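PDB 2ESN: probable transcriptional regulator from Pseudomonas aeruginosa, which probably binds DNA through a winged helix-turn-helix domain and controls transcription in response to an effector, as LysR-type regulators do. Local coordinates for the interface of chains A and B and the interface of chains A and C. Numbering follows the deposited sequence. Chains: chain A/B/C, probable transcriptional regulator.

Each chain of this LysR-type regulator enters two different pairings, and contacts 1 and 2 sample one of each. Contact 1 joins chain A to chain B through the long linker helix that follows the helix-turn-helix, together with the turn beyond it; contact 2 joins chain A to chain C through the effector-binding domains. The centres of their C-alpha atoms lie about 26 Å apart, and they share no residue. Both interfaces are two-fold symmetric, so a chain that pairs with one partner at its DNA-binding end and with another at its effector domain can build the four-chain assembly, the arrangement typical of the family.

Contact 1: the interface of chains A and B. Residues chain A 87-88, 90-91; chain B 52, 69, 72-73, 76.
A:Trp91 is the centrepiece of this part of the linker-helix dimer of a LysR-type regulator, where the end of helix 68-87 and the 3-10 turn 89-91 of chain A pack on helix 68-91 of chain B and the end of its helix 38-52. The indole is sandwiched: B:Leu52 CD2 sits 4.0 Å above the plane of the A:Trp91 ring near its rim, while B:Arg69 lies across the opposite face. The six-membered end of the indole is wedged against the chain B helix, with A:Trp91 CZ2 3.6 Å from B:Arg69 CB and B:Leu73 CB beside CH2. B:Leu73, its CG anti to the backbone N (chi1 -171°), crosses the indole at about a right angle. A:Leu88 CD2 extends this apolar patch to B:Leu52 CD2, 4.0 Å away. At the end of helix 68-87, A:Gly87 CA packs on B:Ala76 CB, 3.6 Å away.

Toward the rim, the bend in B:Arg69 (chi3 133°) lays its guanidinium 22° from parallel to the indole, with NH1 4.1 Å from the centroid of the A:Trp91 five-membered ring, a cation-pi contact. A:Trp91 NE1 gives a weak, bent hydrogen bond to the carbonyl O of B:Leu52 (2.9 Å). Outermost, the extended A:Glu90 meets B:His72 tip to tip; carboxylate A:Glu90 OE1 comes within 2.5 Å of B:His72 ND1 but sits well above the imidazole plane, so any hydrogen bond is strongly bent. The carboxylate would probably favour a protonated imidazole, a charge-assisted pair.

Contact 2: the interface of chains A and C. Residues chain A 116-117, 120-121, 124, 128, 130-132; chain C 202, 230-231, 242, 246, 248.
Helix 109-126 of chain A packs against helix 236-244 of chain C and the loop after it, while the loop leading into strand 131-135 of chain A and the start of that strand meet C:Arg202 at the start of strand 202-206, and C:Ala230 with the start of strand 231-233. This is a patch of the two-fold contact between LysR-type effector-binding domains.

A:Met120 fills the apolar middle. Bent at chi2 and chi3 (-54° and -60°), it places CB 3.8 Å from C:Leu242 CD1 and curls its methyl CE toward C:Val231 CG2 and C:Phe248 CE2, crossing the C:Phe248 side chain at about a right angle. A:Leu116 CD1 meets C:Val231 CG1 tip to tip. Further along the helix, A:Gln124 lies obliquely over C:Thr246; its amide NE2 is anchored in plane on a lone pair of A:Asn121 O, 3.0 Å away, which fixes how the carboxamide is turned. C:Thr246 OG1 is itself tied to C:Leu242 O (2.9 Å), leaving methyl CG2 directed at the A:Met120 backbone.

At the other side, the C:Arg202 guanidinium is clamped between A:Pro128 O, 2.9 Å above one face without a hydrogen bond, and C:Ala230 CB over the opposite face. C:Arg202 NH2 donates to A:Val130 O at 2.9 Å (158° at H), approaching from above the carbonyl plane. NH1 reaches the same oxygen through water 2 and A:Gln124 O through water 1. Beside it, A:Leu132 N donates to C:Ala230 O (3.1 Å), nearly along the C=O axis, and A:Leu132 pairs with C:Val231 in a parallel beta bridge. Helix packing, this bridge and the arginine clamp join two effector domains side by side, probably as the family's regulatory-domain dimer.

Contact 1: the interface of chains A and B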
# COMPACT_ATOMS: atom_id res chain seq x y z
N GLY A 87 3.33 0.92 -24.00
CA GLY A 87 4.08 1.93 -23.26
C GLY A 87 4.36 3.21 -23.99
O GLY A 87 4.55 4.26 -23.36
N LEU A 88 4.43 3.13 -25.32
CA LEU A 88 4.66 4.26 -26.18
C LEU A 88 3.38 4.92 -26.67
O LEU A 88 3.43 5.90 -27.42
CB LEU A 88 5.49 3.86 -27.39
CG LEU A 88 6.93 3.36 -27.22
CD1 LEU A 88 7.33 2.55 -28.43
CD2 LEU A 88 7.81 4.58 -27.08
N GLU A 90 1.26 6.68 -25.12
CA GLU A 90 1.35 8.06 -24.60
C GLU A 90 2.15 9.07 -25.48
O GLU A 90 2.01 10.29 -25.30
CB GLU A 90 1.96 7.98 -23.22
CG GLU A 90 1.42 8.96 -22.23
CD GLU A 90 2.33 9.03 -21.03
OE1 GLU A 90 2.34 8.04 -20.26
OE2 GLU A 90 3.05 10.06 -20.87
N TRP A 91 2.96 8.57 -26.41
CA TRP A 91 3.71 9.42 -27.33
C TRP A 91 3.00 9.66 -28.64
O TRP A 91 3.34 10.59 -29.37
CB TRP A 91 5.12 8.86 -27.59
CG TRP A 91 6.08 9.29 -26.53
CD1 TRP A 91 6.88 10.38 -26.57
CD2 TRP A 91 6.29 8.67 -25.25
NE1 TRP A 91 7.60 10.48 -25.40
CE2 TRP A 91 7.26 9.45 -24.57
CE3 TRP A 91 5.77 7.53 -24.61
CZ2 TRP A 91 7.73 9.13 -23.28
CZ3 TRP A 91 6.23 7.21 -23.33
CH2 TRP A 91 7.21 8.01 -22.68
N LEU B 52 12.11 10.48 -28.46
CA LEU B 52 10.96 10.56 -27.58
C LEU B 52 10.56 12.00 -27.22
O LEU B 52 9.54 12.25 -26.55
CB LEU B 52 11.24 9.74 -26.31
CG LEU B 52 11.22 8.23 -26.48
CD1 LEU B 52 11.15 7.55 -25.13
CD2 LEU B 52 10.03 7.84 -27.32
N ARG B 69 7.33 11.29 -17.96
CA ARG B 69 7.11 10.47 -19.15
C ARG B 69 7.99 9.21 -19.21
O ARG B 69 7.49 8.12 -19.56
CB ARG B 69 7.30 11.32 -20.40
CG ARG B 69 5.99 11.96 -20.91
CD ARG B 69 6.28 13.03 -21.96
NE ARG B 69 5.42 12.88 -23.12
CZ ARG B 69 5.68 13.40 -24.32
NH1 ARG B 69 4.84 13.19 -25.33
NH2 ARG B 69 6.79 14.12 -24.52
N HIS B 72 6.53 6.55 -16.74
CA HIS B 72 5.54 5.62 -17.34
C HIS B 72 6.12 4.53 -18.30
O HIS B 72 5.74 3.32 -18.26
CB HIS B 72 4.44 6.41 -18.05
CG HIS B 72 3.36 5.54 -18.62
ND1 HIS B 72 2.95 5.64 -19.94
CD2 HIS B 72 2.62 4.54 -18.07
CE1 HIS B 72 1.98 4.76 -20.16
NE2 HIS B 72 1.77 4.08 -19.05
N LEU B 73 7.04 4.96 -19.16
CA LEU B 73 7.66 4.05 -20.12
C LEU B 73 8.41 2.94 -19.43
O LEU B 73 8.60 1.85 -19.96
CB LEU B 73 8.63 4.82 -20.98
CG LEU B 73 9.25 4.14 -22.18
CD1 LEU B 73 8.22 3.44 -23.06
CD2 LEU B 73 9.98 5.20 -22.93
N ALA B 76 6.82 -0.50 -18.78
CA ALA B 76 6.57 -1.14 -20.06
C ALA B 76 7.86 -1.76 -20.62
O ALA B 76 7.92 -2.97 -20.92
CB ALA B 76 5.96 -0.15 -21.01

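Contact 2: the interface of chains A and C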
# COMPACT_ATOMS: atom_id res chain seq x y z
N LEU A 116 -21.33 13.68 -18.30
CA LEU A 116 -21.31 12.64 -19.30
C LEU A 116 -22.38 12.72 -20.40
O LEU A 116 -22.03 12.58 -21.55
CB LEU A 116 -21.27 11.23 -18.65
CG LEU A 116 -19.96 10.84 -17.95
CD1 LEU A 116 -20.06 9.38 -17.48
CD2 LEU A 116 -18.76 10.99 -18.84
N PRO A 117 -23.67 12.89 -20.05
CA PRO A 117 -24.72 12.91 -21.09
C PRO A 117 -24.45 13.92 -22.22
O PRO A 117 -24.34 13.49 -23.37
CB PRO A 117 -26.01 13.21 -20.29
CG PRO A 117 -25.68 12.58 -18.85
CD PRO A 117 -24.25 13.01 -18.68
N MET A 120 -20.67 13.27 -24.00
CA MET A 120 -20.63 12.07 -24.86
C MET A 120 -21.69 12.06 -25.97
O MET A 120 -21.53 11.34 -26.96
CB MET A 120 -20.72 10.80 -24.04
CG MET A 120 -19.63 10.64 -22.97
SD MET A 120 -17.92 10.74 -23.41
CE MET A 120 -17.79 9.45 -24.53
N ASN A 121 -22.78 12.80 -25.79
CA ASN A 121 -23.67 12.96 -26.90
C ASN A 121 -22.87 13.50 -28.15
O ASN A 121 -23.10 13.09 -29.28
CB ASN A 121 -24.80 13.86 -26.54
CG ASN A 121 -25.66 14.20 -27.76
OD1 ASN A 121 -25.54 15.28 -28.33
ND2 ASN A 121 -26.54 13.29 -28.14
N GLN A 124 -19.31 11.12 -29.03
CA GLN A 124 -19.55 9.81 -29.66
C GLN A 124 -19.43 9.86 -31.22
O GLN A 124 -19.10 8.87 -31.88
CB GLN A 124 -20.90 9.25 -29.26
CG GLN A 124 -22.06 10.06 -29.81
CD GLN A 124 -23.43 9.46 -29.49
OE1 GLN A 124 -23.59 8.24 -29.33
NE2 GLN A 124 -24.40 10.34 -29.35
N PRO A 128 -15.07 9.21 -32.15
CA PRO A 128 -15.74 7.93 -31.88
C PRO A 128 -14.91 6.85 -31.22
O PRO A 128 -15.45 5.81 -30.90
CB PRO A 128 -16.17 7.42 -33.28
CG PRO A 128 -16.00 8.56 -34.22
CD PRO A 128 -14.97 9.51 -33.59
N VAL A 130 -12.39 7.62 -28.67
CA VAL A 130 -12.02 8.14 -27.30
C VAL A 130 -12.97 7.55 -26.23
O VAL A 130 -14.21 7.55 -26.41
CB VAL A 130 -12.11 9.69 -27.32
CG1 VAL A 130 -12.26 10.31 -25.90
CG2 VAL A 130 -10.90 10.32 -28.14
N ARG A 131 -12.39 7.00 -25.16
CA ARG A 131 -13.13 6.41 -24.04
C ARG A 131 -12.98 7.30 -22.81
O ARG A 131 -12.03 8.05 -22.72
CB ARG A 131 -12.60 5.02 -23.68
CG ARG A 131 -12.82 3.94 -24.74
CD ARG A 131 -11.98 2.67 -24.43
NE ARG A 131 -12.59 1.75 -23.44
CZ ARG A 131 -12.17 1.55 -22.19
NH1 ARG A 131 -12.78 0.67 -21.41
NH2 ARG A 131 -11.12 2.21 -21.70
N LEU A 132 -13.91 7.18 -21.86
CA LEU A 132 -13.81 7.87 -20.57
C LEU A 132 -13.91 6.83 -19.53
O LEU A 132 -14.66 5.86 -19.68
CB LEU A 132 -14.87 8.95 -20.39
CG LEU A 132 -14.37 10.32 -20.80
CD1 LEU A 132 -14.19 10.49 -22.34
CD2 LEU A 132 -15.25 11.39 -20.29
N ARG C 202 -21.26 0.53 -29.04
CA ARG C 202 -20.37 0.87 -27.92
C ARG C 202 -21.20 0.89 -26.66
O ARG C 202 -22.39 1.26 -26.70
CB ARG C 202 -19.70 2.23 -28.14
CG ARG C 202 -18.81 2.27 -29.41
CD ARG C 202 -18.21 3.64 -29.55
NE ARG C 202 -17.02 3.86 -28.71
CZ ARG C 202 -16.66 5.08 -28.30
NH1 ARG C 202 -17.43 6.14 -28.62
NH2 ARG C 202 -15.60 5.23 -27.55
N ALA C 230 -17.22 2.23 -24.40
CA ALA C 230 -17.02 3.67 -24.55
C ALA C 230 -16.77 4.37 -23.18
O ALA C 230 -15.88 5.16 -23.06
CB ALA C 230 -18.22 4.31 -25.28
N VAL C 231 -17.53 4.03 -22.13
CA VAL C 231 -17.40 4.75 -20.83
C VAL C 231 -17.49 3.74 -19.72
O VAL C 231 -18.33 2.87 -19.78
CB VAL C 231 -18.52 5.75 -20.64
CG1 VAL C 231 -18.41 6.43 -19.24
CG2 VAL C 231 -18.59 6.79 -21.87
N LEU C 242 -26.63 8.81 -19.08
CA LEU C 242 -25.70 8.66 -20.18
C LEU C 242 -26.31 7.83 -21.38
O LEU C 242 -26.26 8.27 -22.52
CB LEU C 242 -24.37 8.02 -19.67
CG LEU C 242 -23.36 7.62 -20.73
CD1 LEU C 242 -22.91 8.78 -21.63
CD2 LEU C 242 -22.18 6.92 -20.07
N THR C 246 -27.12 9.22 -25.58
CA THR C 246 -26.15 8.72 -26.55
C THR C 246 -26.69 7.47 -27.25
O THR C 246 -27.77 6.94 -26.93
CB THR C 246 -24.79 8.27 -25.87
OG1 THR C 246 -25.07 7.21 -24.96
CG2 THR C 246 -24.07 9.42 -25.16
N PHE C 248 -25.08 4.68 -26.94
CA PHE C 248 -24.48 3.59 -26.15
C PHE C 248 -25.52 2.68 -25.53
O PHE C 248 -26.64 3.10 -25.15
CB PHE C 248 -23.56 4.13 -25.01
CG PHE C 248 -22.46 5.07 -25.48
CD1 PHE C 248 -21.96 4.99 -26.77
CD2 PHE C 248 -21.89 6.00 -24.59
CE1 PHE C 248 -20.92 5.84 -27.22
CE2 PHE C 248 -20.81 6.83 -25.02
CZ PHE C 248 -20.35 6.77 -26.33
O HOH W 1 -19.41 6.59 -31.01
O HOH W 2 -16.42 8.91 -27.75